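Local coordinates for protein flavoredoxin (Methanosarcina acetivorans, PDB 3BNK) that binds flavin mononucleotide as its cofactor and probably serves as an electron-transfer flavoprotein of the flavoredoxin family, at residues B[107-112]-B[116-121]. Numbering follows the deposited sequence.
Sequences APMIKE and NLECRV
Met-109 faces Asn-116 and Ala-107 faces Glu-118, with CA to CA distances of 6.4 and 6.6 Å, so the backbones of 107-112 and 116-121 run antiparallel but too far apart for ladder bonding. Each is paired with other strands: Met-109 with Phe-100, Leu-117 with Val-69 and Glu-118 with Ile-138. Side chains and one water fill the space between them.

Met-109 does most of the packing. With CG set anti to its carbonyl carbon (chi1 -71°), SD lies 3.8 Å from both CB of Asn-116 and CB of Glu-118. A bend at chi3 then turns CE onto the Glu-118 side chain; the two chains cross at about a right angle, with CE of Met-109 3.9 Å from CD of Glu-118. Glu-118 is extended, and its buried oxygens are well supplied: OE1 bonds to the hydroxyl of Tyr-141, OE2 to the backbone N of Leu-104. Water 1 donates to both OE2 of Glu-118 (2.6 Å) and O of Ala-107 (2.8 Å), bridging the two segments at the Ala-107 end.

At the other end, ND2 of Asn-116 donates to O of Ile-110 (2.9 Å, N-H...O angle 145°), approaching 34° from the carbonyl plane. ND2 also bonds to OD1 of Asn-70, which in turn accepts from N of Ile-110, while OD1 of Asn-116 receives Lys-4 NZ of the second subunit. A leucine here would probably leave the buried carbonyl of Ile-110, the amide oxygen of Asn-70 and that neighbouring lysine each short of a partner.

What results is a short two-stranded hairpin, 99-100 with 109-110, packed by its side chains against strand 115-126 of the main antiparallel sheet in the flavin reductase-like domain, with the FMN about 12 Å from the Ile-110 side chain.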
loop_
_atom_site.group_PDB
_atom_site.type_symbol
_atom_site.label_atom_id
_atom_site.label_comp_id
_atom_site.label_asym_id
_atom_site.label_seq_id
_atom_site.Cartn_x
_atom_site.Cartn_y
_atom_site.Cartn_z
ATOM N N ALA B 107 5.493 -9.133 -19.686
ATOM C CA ALA B 107 4.723 -8.223 -18.839
ATOM C C ALA B 107 4.503 -6.884 -19.546
ATOM O O ALA B 107 5.409 -6.066 -19.642
ATOM C CB ALA B 107 5.386 -8.036 -17.486
ATOM N N PRO B 108 3.276 -6.652 -20.024
ATOM C CA PRO B 108 3.018 -5.460 -20.818
ATOM C C PRO B 108 3.012 -4.199 -19.947
ATOM O O PRO B 108 2.380 -4.168 -18.891
ATOM C CB PRO B 108 1.641 -5.746 -21.440
ATOM C CG PRO B 108 0.963 -6.646 -20.466
ATOM C CD PRO B 108 2.062 -7.461 -19.813
ATOM N N MET B 109 3.744 -3.178 -20.395
ATOM C CA MET B 109 3.855 -1.916 -19.659
ATOM C C MET B 109 3.290 -0.759 -20.473
ATOM O O MET B 109 3.202 -0.837 -21.699
ATOM C CB MET B 109 5.304 -1.648 -19.254
ATOM C CG MET B 109 5.789 -2.567 -18.156
ATOM S SD MET B 109 7.564 -2.459 -17.859
ATOM C CE MET B 109 8.214 -3.276 -19.327
ATOM N N ILE B 110 2.897 0.300 -19.780
ATOM C CA ILE B 110 2.179 1.421 -20.404
ATOM C C ILE B 110 3.099 2.622 -20.616
ATOM O O ILE B 110 3.613 3.202 -19.655
ATOM C CB ILE B 110 0.956 1.865 -19.566
ATOM C CG1 ILE B 110 -0.041 0.712 -19.400
ATOM C CG2 ILE B 110 0.259 3.086 -20.226
ATOM C CD1 ILE B 110 -1.098 0.963 -18.344
ATOM N N LYS B 111 3.282 3.005 -21.873
ATOM C CA LYS B 111 4.229 4.067 -22.222
ATOM C C LYS B 111 3.898 5.396 -21.544
ATOM O O LYS B 111 4.793 6.123 -21.118
ATOM C CB LYS B 111 4.299 4.246 -23.746
ATOM C CG LYS B 111 5.125 3.190 -24.429
ATOM C CD LYS B 111 4.975 3.223 -25.944
ATOM C CE LYS B 111 5.861 2.181 -26.611
ATOM N NZ LYS B 111 5.766 2.268 -28.103
ATOM N N GLU B 112 2.602 5.689 -21.439
ATOM C CA GLU B 112 2.131 6.976 -20.945
ATOM C C GLU B 112 2.269 7.122 -19.413
ATOM O O GLU B 112 2.367 8.239 -18.897
ATOM C CB GLU B 112 0.701 7.228 -21.437
ATOM C CG GLU B 112 0.556 7.161 -22.995
ATOM C CD GLU B 112 -0.015 5.827 -23.565
ATOM O OE1 GLU B 112 0.470 4.735 -23.236
ATOM O OE2 GLU B 112 -0.947 5.881 -24.395
ATOM N N ASN B 116 7.020 2.488 -14.434
ATOM C CA ASN B 116 6.641 1.089 -14.694
ATOM C C ASN B 116 7.586 0.117 -13.998
ATOM O O ASN B 116 8.801 0.182 -14.191
ATOM C CB ASN B 116 6.625 0.774 -16.203
ATOM C CG ASN B 116 6.180 1.948 -17.050
ATOM O OD1 ASN B 116 7.001 2.771 -17.469
ATOM N ND2 ASN B 116 4.881 2.015 -17.339
ATOM N N LEU B 117 7.017 -0.764 -13.179
ATOM C CA LEU B 117 7.776 -1.797 -12.486
ATOM C C LEU B 117 7.475 -3.153 -13.110
ATOM O O LEU B 117 6.345 -3.621 -13.071
ATOM C CB LEU B 117 7.469 -1.797 -10.977
ATOM C CG LEU B 117 7.472 -0.449 -10.238
ATOM C CD1 LEU B 117 7.182 -0.623 -8.742
ATOM C CD2 LEU B 117 8.783 0.380 -10.456
ATOM N N GLU B 118 8.501 -3.763 -13.700
ATOM C CA GLU B 118 8.385 -5.032 -14.403
ATOM C C GLU B 118 8.748 -6.151 -13.424
ATOM O O GLU B 118 9.859 -6.186 -12.909
ATOM C CB GLU B 118 9.304 -5.020 -15.632
ATOM C CG GLU B 118 9.264 -6.261 -16.518
ATOM C CD GLU B 118 10.277 -6.191 -17.677
ATOM O OE1 GLU B 118 11.262 -5.419 -17.583
ATOM O OE2 GLU B 118 10.077 -6.912 -18.681
ATOM N N CYS B 119 7.802 -7.054 -13.159
ATOM C CA CYS B 119 7.948 -7.964 -12.023
ATOM C C CYS B 119 7.888 -9.438 -12.366
ATOM O O CYS B 119 7.061 -9.873 -13.176
ATOM C CB CYS B 119 6.926 -7.645 -10.921
ATOM S SG CYS B 119 6.935 -5.908 -10.438
ATOM N N ARG B 120 8.777 -10.198 -11.732
ATOM C CA ARG B 120 8.787 -11.641 -11.907
ATOM C C ARG B 120 8.146 -12.335 -10.729
ATOM O O ARG B 120 8.572 -12.154 -9.595
ATOM C CB ARG B 120 10.207 -12.166 -12.108
ATOM C CG ARG B 120 10.192 -13.485 -12.853
ATOM C CD ARG B 120 11.087 -14.506 -12.252
ATOM N NE ARG B 120 12.499 -14.217 -12.440
ATOM C CZ ARG B 120 13.354 -14.024 -11.443
ATOM N NH1 ARG B 120 12.938 -14.081 -10.176
ATOM N NH2 ARG B 120 14.623 -13.774 -11.709
ATOM N N VAL B 121 7.111 -13.115 -10.989
ATOM C CA VAL B 121 6.420 -13.820 -9.915
ATOM C C VAL B 121 7.405 -14.730 -9.192
ATOM O O VAL B 121 8.098 -15.535 -9.827
ATOM C CB VAL B 121 5.177 -14.604 -10.408
ATOM C CG1 VAL B 121 4.600 -15.440 -9.290
ATOM C CG2 VAL B 121 4.118 -13.644 -10.946
HETATM O O HOH W 1 7.986 -7.071 -20.173
#